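PDB 4DCZ: DnaJ-like protein MG200 from Mycoplasma genitalium, which is a terminal organelle protein whose enriched in aromatic and glycine residues (EAGR) box is a motif involved in mycoplasma motility, its molecular function being unknown. Local coordinates for residues V41-Y55 with W64-W78. Residues are numbered along the deposited sequence; the frame is centred on the assembly and turned at random.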
ATOM      1  N   VAL A  41       2.804  -8.306  -1.157  1.00 53.39           N
ATOM      2  CA  VAL A  41       1.377  -8.130  -1.139  1.00 50.10           C
ATOM      3  C   VAL A  41       0.765  -8.492  -2.510  1.00 49.97           C
ATOM      4  O   VAL A  41       1.176  -7.972  -3.522  1.00 51.05           O
ATOM      5  CB  VAL A  41       1.079  -6.725  -0.705  1.00 48.59           C
ATOM      6  CG1 VAL A  41      -0.400  -6.500  -0.589  1.00 46.09           C
ATOM      7  CG2 VAL A  41       1.719  -6.538   0.607  1.00 47.70           C
ATOM      8  N   THR A  42      -0.202  -9.410  -2.524  1.00 49.49           N
ATOM      9  CA  THR A  42      -0.801  -9.939  -3.749  1.00 49.47           C
ATOM     10  C   THR A  42      -2.264  -9.533  -3.775  1.00 48.15           C
ATOM     11  O   THR A  42      -2.778  -9.021  -2.815  1.00 47.12           O
ATOM     12  CB  THR A  42      -0.809 -11.449  -3.701  1.00 51.08           C
ATOM     13  OG1 THR A  42      -1.511 -11.842  -2.506  1.00 51.93           O
ATOM     14  CG2 THR A  42       0.601 -12.002  -3.654  1.00 51.91           C
ATOM     15  N   ALA A  43      -2.954  -9.812  -4.867  1.00 49.12           N
ATOM     16  CA  ALA A  43      -4.355  -9.472  -4.985  1.00 48.23           C
ATOM     17  C   ALA A  43      -5.180 -10.162  -3.899  1.00 47.64           C
ATOM     18  O   ALA A  43      -6.087  -9.545  -3.357  1.00 47.58           O
ATOM     19  CB  ALA A  43      -4.881  -9.814  -6.375  1.00 50.23           C
ATOM     20  N   SER A  44      -4.860 -11.400  -3.523  1.00 48.10           N
ATOM     21  CA  SER A  44      -5.613 -12.022  -2.423  1.00 47.97           C
ATOM     22  C   SER A  44      -5.538 -11.272  -1.107  1.00 46.89           C
ATOM     23  O   SER A  44      -6.474 -11.302  -0.323  1.00 47.61           O
ATOM     24  CB  SER A  44      -5.127 -13.409  -2.151  1.00 49.86           C
ATOM     25  OG  SER A  44      -5.074 -14.047  -3.364  1.00 51.73           O
ATOM     26  N   ASP A  45      -4.422 -10.641  -0.815  1.00 46.17           N
ATOM     27  CA  ASP A  45      -4.322  -9.991   0.475  1.00 45.96           C
ATOM     28  C   ASP A  45      -5.394  -8.890   0.556  1.00 44.45           C
ATOM     29  O   ASP A  45      -6.034  -8.689   1.619  1.00 45.13           O
ATOM     30  CB  ASP A  45      -2.909  -9.457   0.704  1.00 46.05           C
ATOM     31  CG  ASP A  45      -1.885 -10.576   0.956  1.00 49.48           C
ATOM     32  OD1 ASP A  45      -2.115 -11.457   1.844  1.00 48.16           O
ATOM     33  OD2 ASP A  45      -0.817 -10.527   0.284  1.00 51.34           O
ATOM     34  N   TRP A  46      -5.616  -8.213  -0.571  1.00 42.58           N
ATOM     35  CA  TRP A  46      -6.627  -7.157  -0.595  1.00 41.72           C
ATOM     36  C   TRP A  46      -8.053  -7.686  -0.792  1.00 40.98           C
ATOM     37  O   TRP A  46      -8.984  -7.191  -0.154  1.00 41.32           O
ATOM     38  CB  TRP A  46      -6.393  -6.154  -1.717  1.00 41.43           C
ATOM     39  CG  TRP A  46      -5.172  -5.307  -1.681  1.00 41.52           C
ATOM     40  CD1 TRP A  46      -3.995  -5.594  -2.259  1.00 42.35           C
ATOM     41  CD2 TRP A  46      -5.044  -3.980  -1.160  1.00 43.83           C
ATOM     42  NE1 TRP A  46      -3.116  -4.558  -2.111  1.00 43.63           N
ATOM     43  CE2 TRP A  46      -3.737  -3.550  -1.438  1.00 45.51           C
ATOM     44  CE3 TRP A  46      -5.899  -3.120  -0.468  1.00 46.11           C
ATOM     45  CZ2 TRP A  46      -3.260  -2.296  -1.056  1.00 47.49           C
ATOM     46  CZ3 TRP A  46      -5.437  -1.867  -0.107  1.00 46.22           C
ATOM     47  CH2 TRP A  46      -4.128  -1.466  -0.406  1.00 48.23           C
ATOM     48  N   GLU A  47      -8.253  -8.630  -1.696  1.00 39.77           N
ATOM     49  CA  GLU A  47      -9.605  -9.032  -1.978  1.00 40.71           C
ATOM     50  C   GLU A  47     -10.256  -9.694  -0.767  1.00 40.66           C
ATOM     51  O   GLU A  47     -11.463  -9.581  -0.563  1.00 41.53           O
ATOM     52  CB  GLU A  47      -9.655  -9.950  -3.152  1.00 42.57           C
ATOM     53  CG  GLU A  47      -9.204  -9.295  -4.425  1.00 46.15           C
ATOM     54  CD  GLU A  47     -10.253  -8.435  -5.053  1.00 51.79           C
ATOM     55  OE1 GLU A  47     -11.343  -8.995  -5.366  1.00 60.52           O
ATOM     56  OE2 GLU A  47      -9.984  -7.222  -5.271  1.00 51.32           O
ATOM     57  N   ALA A  48      -9.480 -10.347   0.070  1.00 39.83           N
ATOM     58  CA  ALA A  48     -10.076 -10.991   1.238  1.00 41.49           C
ATOM     59  C   ALA A  48     -10.799  -9.910   2.060  1.00 41.42           C
ATOM     60  O   ALA A  48     -11.846 -10.158   2.689  1.00 44.47           O
ATOM     61  CB  ALA A  48      -9.024 -11.734   2.052  1.00 41.49           C
ATOM     62  N   LEU A  49     -10.282  -8.699   1.993  1.00 39.24           N
ATOM     63  CA  LEU A  49     -10.785  -7.626   2.808  1.00 39.95           C
ATOM     64  C   LEU A  49     -11.935  -6.845   2.162  1.00 40.37           C
ATOM     65  O   LEU A  49     -12.634  -6.099   2.863  1.00 41.90           O
ATOM     66  CB  LEU A  49      -9.675  -6.625   3.126  1.00 39.02           C
ATOM     67  CG  LEU A  49      -8.351  -7.168   3.658  1.00 38.80           C
ATOM     68  CD1 LEU A  49      -7.304  -6.047   3.615  1.00 38.18           C
ATOM     69  CD2 LEU A  49      -8.494  -7.716   5.059  1.00 38.78           C
ATOM     70  N   VAL A  50     -12.136  -6.981   0.853  1.00 39.33           N
ATOM     71  CA  VAL A  50     -13.250  -6.269   0.218  1.00 39.42           C
ATOM     72  C   VAL A  50     -14.578  -6.659   0.883  1.00 42.56           C
ATOM     73  O   VAL A  50     -14.835  -7.824   1.158  1.00 44.15           O
ATOM     74  CB  VAL A  50     -13.304  -6.528  -1.297  1.00 38.68           C
ATOM     75  CG1 VAL A  50     -14.516  -5.917  -1.885  1.00 36.98           C
ATOM     76  CG2 VAL A  50     -12.084  -5.949  -1.942  1.00 35.57           C
ATOM     77  N   GLY A  51     -15.401  -5.669   1.176  1.00 44.49           N
ATOM     78  CA  GLY A  51     -16.721  -5.920   1.742  1.00 48.35           C
ATOM     79  C   GLY A  51     -16.749  -6.013   3.258  1.00 50.65           C
ATOM     80  O   GLY A  51     -17.819  -6.203   3.850  1.00 53.58           O
ATOM     81  N   ASP A  52     -15.582  -5.873   3.884  1.00 49.71           N
ATOM     82  CA  ASP A  52     -15.456  -6.124   5.304  1.00 51.83           C
ATOM     83  C   ASP A  52     -15.269  -4.764   5.876  1.00 52.47           C
ATOM     84  O   ASP A  52     -14.249  -4.147   5.656  1.00 50.78           O
ATOM     85  CB  ASP A  52     -14.261  -7.028   5.586  1.00 51.04           C
ATOM     86  CG  ASP A  52     -13.927  -7.161   7.085  1.00 53.31           C
ATOM     87  OD1 ASP A  52     -14.390  -6.331   7.914  1.00 53.64           O
ATOM     88  OD2 ASP A  52     -13.125  -8.086   7.415  1.00 52.17           O
ATOM     89  N   THR A  53     -16.255  -4.301   6.628  1.00 56.06           N
ATOM     90  CA  THR A  53     -16.350  -2.889   6.920  1.00 57.25           C
ATOM     91  C   THR A  53     -15.321  -2.445   7.968  1.00 58.88           C
ATOM     92  O   THR A  53     -15.197  -1.244   8.245  1.00 59.26           O
ATOM     93  CB  THR A  53     -17.758  -2.535   7.365  1.00 60.44           C
ATOM     94  OG1 THR A  53     -18.057  -3.353   8.482  1.00 62.98           O
ATOM     95  CG2 THR A  53     -18.791  -2.772   6.228  1.00 58.02           C
ATOM     96  N   ARG A  54     -14.564  -3.386   8.540  1.00 60.09           N
ATOM     97  CA  ARG A  54     -13.387  -2.968   9.313  1.00 61.80           C
ATOM     98  C   ARG A  54     -12.393  -2.237   8.420  1.00 59.00           C
ATOM     99  O   ARG A  54     -11.708  -1.365   8.900  1.00 61.04           O
ATOM    100  CB  ARG A  54     -12.620  -4.137   9.942  1.00 63.31           C
ATOM    101  CG  ARG A  54     -13.057  -4.578  11.351  1.00 69.86           C
ATOM    102  CD  ARG A  54     -14.034  -5.777  11.283  1.00 74.05           C
ATOM    103  NE  ARG A  54     -13.572  -6.818  10.355  1.00 72.09           N
ATOM    104  CZ  ARG A  54     -12.687  -7.762  10.667  1.00 74.56           C
ATOM    105  NH1 ARG A  54     -12.173  -7.840  11.894  1.00 78.36           N
ATOM    106  NH2 ARG A  54     -12.321  -8.647   9.752  1.00 72.95           N
ATOM    107  N   TYR A  55     -12.308  -2.603   7.148  1.00 55.99           N
ATOM    108  CA  TYR A  55     -11.203  -2.189   6.273  1.00 54.12           C
ATOM    109  C   TYR A  55     -11.566  -1.193   5.181  1.00 53.36           C
ATOM    110  O   TYR A  55     -10.690  -0.595   4.543  1.00 51.69           O
ATOM    111  CB  TYR A  55     -10.599  -3.436   5.633  1.00 52.92           C
ATOM    112  CG  TYR A  55     -10.084  -4.384   6.697  1.00 55.21           C
ATOM    113  CD1 TYR A  55      -8.991  -4.050   7.447  1.00 57.84           C
ATOM    114  CD2 TYR A  55     -10.720  -5.564   6.986  1.00 57.88           C
ATOM    115  CE1 TYR A  55      -8.519  -4.863   8.448  1.00 59.64           C
ATOM    116  CE2 TYR A  55     -10.247  -6.394   7.991  1.00 61.17           C
ATOM    117  CZ  TYR A  55      -9.135  -6.019   8.720  1.00 61.36           C
ATOM    118  OH  TYR A  55      -8.617  -6.786   9.744  1.00 66.32           O
ATOM    119  N   TRP A  64     -16.112   0.338  -3.603  1.00 56.76           N
ATOM    120  CA  TRP A  64     -15.424   0.058  -2.360  1.00 53.24           C
ATOM    121  C   TRP A  64     -14.284   1.070  -2.148  1.00 52.71           C
ATOM    122  O   TRP A  64     -13.537   1.333  -3.071  1.00 53.10           O
ATOM    123  CB  TRP A  64     -14.898  -1.371  -2.364  1.00 50.46           C
ATOM    124  CG  TRP A  64     -14.294  -1.761  -1.091  1.00 46.75           C
ATOM    125  CD1 TRP A  64     -12.988  -1.911  -0.863  1.00 46.46           C
ATOM    126  CD2 TRP A  64     -14.956  -2.018   0.154  1.00 44.04           C
ATOM    127  NE1 TRP A  64     -12.771  -2.273   0.443  1.00 46.03           N
ATOM    128  CE2 TRP A  64     -13.966  -2.335   1.092  1.00 43.36           C
ATOM    129  CE3 TRP A  64     -16.285  -2.023   0.559  1.00 48.41           C
ATOM    130  CZ2 TRP A  64     -14.245  -2.656   2.420  1.00 45.03           C
ATOM    131  CZ3 TRP A  64     -16.579  -2.332   1.891  1.00 49.21           C
ATOM    132  CH2 TRP A  64     -15.559  -2.662   2.806  1.00 49.18           C
ATOM    133  N   SER A  65     -14.183   1.664  -0.961  1.00 52.17           N
ATOM    134  CA  SER A  65     -13.093   2.574  -0.640  1.00 52.34           C
ATOM    135  C   SER A  65     -12.473   2.061   0.594  1.00 50.58           C
ATOM    136  O   SER A  65     -13.146   1.463   1.417  1.00 50.86           O
ATOM    137  CB  SER A  65     -13.575   3.982  -0.337  1.00 55.52           C
ATOM    138  OG  SER A  65     -14.432   4.439  -1.352  1.00 59.13           O
ATOM    139  N   TRP A  66     -11.200   2.361   0.760  1.00 49.94           N
ATOM    140  CA  TRP A  66     -10.390   1.696   1.763  1.00 48.32           C
ATOM    141  C   TRP A  66     -10.098   2.606   2.915  1.00 50.44           C
ATOM    142  O   TRP A  66      -9.877   3.767   2.696  1.00 51.93           O
ATOM    143  CB  TRP A  66      -9.052   1.303   1.155  1.00 46.58           C
ATOM    144  CG  TRP A  66      -9.158   0.251   0.128  1.00 43.18           C
ATOM    145  CD1 TRP A  66      -9.110   0.406  -1.238  1.00 40.93           C
ATOM    146  CD2 TRP A  66      -9.338  -1.140   0.373  1.00 38.00           C
ATOM    147  NE1 TRP A  66      -9.235  -0.834  -1.840  1.00 39.19           N
ATOM    148  CE2 TRP A  66      -9.379  -1.786  -0.865  1.00 35.78           C
ATOM    149  CE3 TRP A  66      -9.485  -1.894   1.524  1.00 39.18           C
ATOM    150  CZ2 TRP A  66      -9.551  -3.126  -0.980  1.00 37.40           C
ATOM    151  CZ3 TRP A  66      -9.640  -3.261   1.413  1.00 39.40           C
ATOM    152  CH2 TRP A  66      -9.665  -3.862   0.174  1.00 39.92           C
ATOM    153  N   LYS A  67     -10.028   2.057   4.124  1.00 50.69           N
ATOM    154  CA  LYS A  67      -9.660   2.853   5.281  1.00 53.64           C
ATOM    155  C   LYS A  67      -8.150   2.721   5.661  1.00 53.00           C
ATOM    156  O   LYS A  67      -7.637   3.406   6.597  1.00 55.43           O
ATOM    157  CB  LYS A  67     -10.589   2.498   6.450  1.00 55.74           C
ATOM    158  CG  LYS A  67     -12.032   2.962   6.255  1.00 58.49           C
ATOM    159  CD  LYS A  67     -12.897   2.829   7.553  1.00 63.73           C
ATOM    160  CE  LYS A  67     -13.891   1.637   7.564  1.00 64.88           C
ATOM    161  NZ  LYS A  67     -14.954   1.743   8.655  1.00 67.39           N
ATOM    162  N   GLY A  68      -7.443   1.878   4.916  1.00 49.57           N
ATOM    163  CA  GLY A  68      -6.017   1.715   5.135  1.00 49.71           C
ATOM    164  C   GLY A  68      -5.326   1.118   3.921  1.00 47.39           C
ATOM    165  O   GLY A  68      -5.837   1.226   2.805  1.00 47.23           O
ATOM    166  N   TYR A  69      -4.170   0.480   4.143  1.00 46.55           N
ATOM    167  CA  TYR A  69      -3.402  -0.194   3.076  1.00 43.89           C
ATOM    168  C   TYR A  69      -2.259  -1.028   3.627  1.00 44.51           C
ATOM    169  O   TYR A  69      -1.821  -0.870   4.778  1.00 47.13           O
ATOM    170  CB  TYR A  69      -2.799   0.838   2.131  1.00 44.93           C
ATOM    171  CG  TYR A  69      -1.920   1.811   2.834  1.00 44.38           C
ATOM    172  CD1 TYR A  69      -0.576   1.636   2.863  1.00 44.69           C
ATOM    173  CD2 TYR A  69      -2.448   2.884   3.514  1.00 46.53           C
ATOM    174  CE1 TYR A  69       0.258   2.548   3.547  1.00 48.76           C
ATOM    175  CE2 TYR A  69      -1.627   3.818   4.195  1.00 48.95           C
ATOM    176  CZ  TYR A  69      -0.284   3.615   4.209  1.00 48.41           C
ATOM    177  OH  TYR A  69       0.533   4.456   4.844  1.00 50.42           O
ATOM    178  N   PHE A  70      -1.720  -1.870   2.783  1.00 43.05           N
ATOM    179  CA  PHE A  70      -0.548  -2.602   3.175  1.00 44.97           C
ATOM    180  C   PHE A  70       0.690  -1.790   2.928  1.00 47.20           C
ATOM    181  O   PHE A  70       0.803  -1.138   1.881  1.00 47.28           O
ATOM    182  CB  PHE A  70      -0.460  -3.841   2.361  1.00 44.09           C
ATOM    183  CG  PHE A  70      -1.518  -4.813   2.688  1.00 43.37           C
ATOM    184  CD1 PHE A  70      -1.411  -5.607   3.802  1.00 45.53           C
ATOM    185  CD2 PHE A  70      -2.602  -4.949   1.904  1.00 40.85           C
ATOM    186  CE1 PHE A  70      -2.370  -6.548   4.099  1.00 44.38           C
ATOM    187  CE2 PHE A  70      -3.571  -5.887   2.233  1.00 41.06           C
ATOM    188  CZ  PHE A  70      -3.446  -6.674   3.309  1.00 40.05           C
ATOM    189  N   ASP A  71       1.606  -1.843   3.891  1.00 49.86           N
ATOM    190  CA  ASP A  71       2.835  -1.049   3.882  1.00 53.34           C
ATOM    191  C   ASP A  71       3.944  -1.878   3.284  1.00 53.94           C
ATOM    192  O   ASP A  71       3.702  -3.018   2.911  1.00 53.03           O
ATOM    193  CB  ASP A  71       3.200  -0.492   5.301  1.00 56.71           C
ATOM    194  CG  ASP A  71       3.797  -1.545   6.257  1.00 60.32           C
ATOM    195  OD1 ASP A  71       3.714  -2.761   5.925  1.00 60.46           O
ATOM    196  OD2 ASP A  71       4.333  -1.149   7.350  1.00 63.61           O
ATOM    197  N   GLU A  72       5.154  -1.331   3.195  1.00 55.52           N
ATOM    198  CA  GLU A  72       6.255  -2.043   2.537  1.00 56.37           C
ATOM    199  C   GLU A  72       6.452  -3.426   3.176  1.00 54.92           C
ATOM    200  O   GLU A  72       6.643  -4.417   2.482  1.00 54.47           O
ATOM    201  CB  GLU A  72       7.494  -1.188   2.626  1.00 60.44           C
ATOM    202  CG  GLU A  72       8.753  -1.702   1.967  1.00 63.57           C
ATOM    203  CD  GLU A  72       9.941  -0.783   2.290  1.00 69.85           C
ATOM    204  OE1 GLU A  72       9.721   0.096   3.160  1.00 69.84           O
ATOM    205  OE2 GLU A  72      11.067  -0.908   1.694  1.00 76.00           O
ATOM    206  N   GLN A  73       6.308  -3.500   4.493  1.00 55.42           N
ATOM    207  CA  GLN A  73       6.422  -4.769   5.231  1.00 55.91           C
ATOM    208  C   GLN A  73       5.286  -5.773   4.927  1.00 53.15           C
ATOM    209  O   GLN A  73       5.428  -6.971   5.159  1.00 53.89           O
ATOM    210  CB  GLN A  73       6.503  -4.515   6.760  1.00 58.84           C
ATOM    211  CG  GLN A  73       7.841  -3.862   7.259  1.00 66.20           C
ATOM    212  CD  GLN A  73       8.077  -2.438   6.661  1.00 68.82           C
ATOM    213  OE1 GLN A  73       9.110  -2.197   6.016  1.00 70.86           O
ATOM    214  NE2 GLN A  73       7.140  -1.502   6.903  1.00 65.40           N
ATOM    215  N   GLY A  74       4.168  -5.303   4.412  1.00 51.16           N
ATOM    216  CA  GLY A  74       2.998  -6.142   4.343  1.00 50.58           C
ATOM    217  C   GLY A  74       2.097  -5.972   5.555  1.00 51.27           C
ATOM    218  O   GLY A  74       1.113  -6.711   5.725  1.00 51.22           O
ATOM    219  N   LYS A  75       2.407  -5.001   6.402  1.00 52.61           N
ATOM    220  CA  LYS A  75       1.547  -4.736   7.539  1.00 54.66           C
ATOM    221  C   LYS A  75       0.449  -3.832   7.095  1.00 53.21           C
ATOM    222  O   LYS A  75       0.660  -2.962   6.275  1.00 53.61           O
ATOM    223  CB  LYS A  75       2.308  -4.045   8.650  1.00 58.30           C
ATOM    224  CG  LYS A  75       1.523  -3.860   9.926  1.00 63.59           C
ATOM    225  CD  LYS A  75       2.420  -3.193  10.976  1.00 72.71           C
ATOM    226  CE  LYS A  75       1.614  -2.360  11.996  1.00 77.76           C
ATOM    227  NZ  LYS A  75       2.528  -1.813  13.042  1.00 85.12           N
ATOM    228  N   TRP A  76      -0.729  -4.006   7.648  1.00 53.26           N
ATOM    229  CA  TRP A  76      -1.816  -3.120   7.292  1.00 52.84           C
ATOM    230  C   TRP A  76      -1.728  -1.863   8.130  1.00 54.72           C
ATOM    231  O   TRP A  76      -1.571  -1.956   9.327  1.00 57.48           O
ATOM    232  CB  TRP A  76      -3.116  -3.831   7.548  1.00 53.33           C
ATOM    233  CG  TRP A  76      -4.291  -3.022   7.310  1.00 53.21           C
ATOM    234  CD1 TRP A  76      -5.071  -2.439   8.237  1.00 55.67           C
ATOM    235  CD2 TRP A  76      -4.874  -2.730   6.057  1.00 52.96           C
ATOM    236  NE1 TRP A  76      -6.128  -1.795   7.636  1.00 54.95           N
ATOM    237  CE2 TRP A  76      -6.023  -1.975   6.292  1.00 53.31           C
ATOM    238  CE3 TRP A  76      -4.550  -3.058   4.756  1.00 55.33           C
ATOM    239  CZ2 TRP A  76      -6.812  -1.509   5.288  1.00 56.24           C
ATOM    240  CZ3 TRP A  76      -5.362  -2.609   3.755  1.00 56.85           C
ATOM    241  CH2 TRP A  76      -6.463  -1.826   4.023  1.00 56.90           C
ATOM    242  N   VAL A  77      -1.819  -0.693   7.511  1.00 54.87           N
ATOM    243  CA  VAL A  77      -1.811   0.562   8.257  1.00 57.67           C
ATOM    244  C   VAL A  77      -3.064   1.351   7.904  1.00 58.75           C
ATOM    245  O   VAL A  77      -3.669   1.087   6.900  1.00 56.59           O
ATOM    246  CB  VAL A  77      -0.559   1.362   7.923  1.00 58.80           C
ATOM    247  CG1 VAL A  77       0.640   0.641   8.416  1.00 59.38           C
ATOM    248  CG2 VAL A  77      -0.431   1.501   6.471  1.00 57.27           C
ATOM    249  N   TRP A  78      -3.450   2.312   8.731  1.00 63.34           N
ATOM    250  CA  TRP A  78      -4.648   3.113   8.487  1.00 65.97           C
ATOM    251  C   TRP A  78      -4.310   4.430   7.868  1.00 69.47           C
ATOM    252  O   TRP A  78      -3.160   4.851   7.847  1.00 71.25           O
ATOM    253  CB  TRP A  78      -5.340   3.426   9.791  1.00 69.58           C
ATOM    254  CG  TRP A  78      -5.676   2.225  10.504  1.00 70.75           C
ATOM    255  CD1 TRP A  78      -4.993   1.675  11.536  1.00 73.57           C
ATOM    256  CD2 TRP A  78      -6.771   1.346  10.214  1.00 71.90           C
ATOM    257  NE1 TRP A  78      -5.598   0.505  11.914  1.00 75.10           N
ATOM    258  CE2 TRP A  78      -6.688   0.278  11.108  1.00 72.94           C
ATOM    259  CE3 TRP A  78      -7.810   1.355   9.262  1.00 71.98           C
ATOM    260  CZ2 TRP A  78      -7.637  -0.752  11.131  1.00 73.54           C
ATOM    261  CZ3 TRP A  78      -8.732   0.311   9.264  1.00 70.41           C
ATOM    262  CH2 TRP A  78      -8.637  -0.723  10.186  1.00 71.37           C
TER
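W46, on the short helix 43-47, meets three rings of the hairpin strands 64-70 and 76-78. F70 sets its edge over one face of the indole, CD2 lying 3.8 Å from W46 CE2 with the planes at 87°. W76 also turns an edge to a W46 face, in an offset T-shaped pair whose six-membered centroids are 5.9 Å apart. Toward W66 the roles reverse: the W46 edge meets the W66 face, CE3 reaching 3.7 Å from W66 CZ2. Y55 extends the cluster by pointing its edge at W76, Y55 CD1 standing 3.6 Å from W76 NE1 over the indole face. L49 wedges in from the helix side, CB at the W66 edge and CD1 touching both F70 CZ and W76 CZ3. At one end V41 CG1 packs on F70; at the other, the backbone at V50 and G51 passes over one face of W64 in CH-pi contacts, G51 CA 3.9 Å from the six-membered centroid. W64 CG, anti to its backbone N (chi1 -175°), brings that face under V50 CA and G51 N.

Two bonds from K67 fasten the loop 52-55: its backbone N reaches Y55 O (2.8 Å, 175°) from above the carbonyl plane, and NZ approaches T53 O almost head-on. Behind them, R54 grips the D52 carboxylate side-on through NE and NH2, and D52 OD1 also closes an Asx turn. Y55 OH bonds K28 O, while W46 also packs on F70 of the second subunit. Edge-to-face pairs, several near perpendicular, make up much of this EAGR-box core; with both cross-contact hydrogen bonds at K67, ring and apolar packing holds the helix.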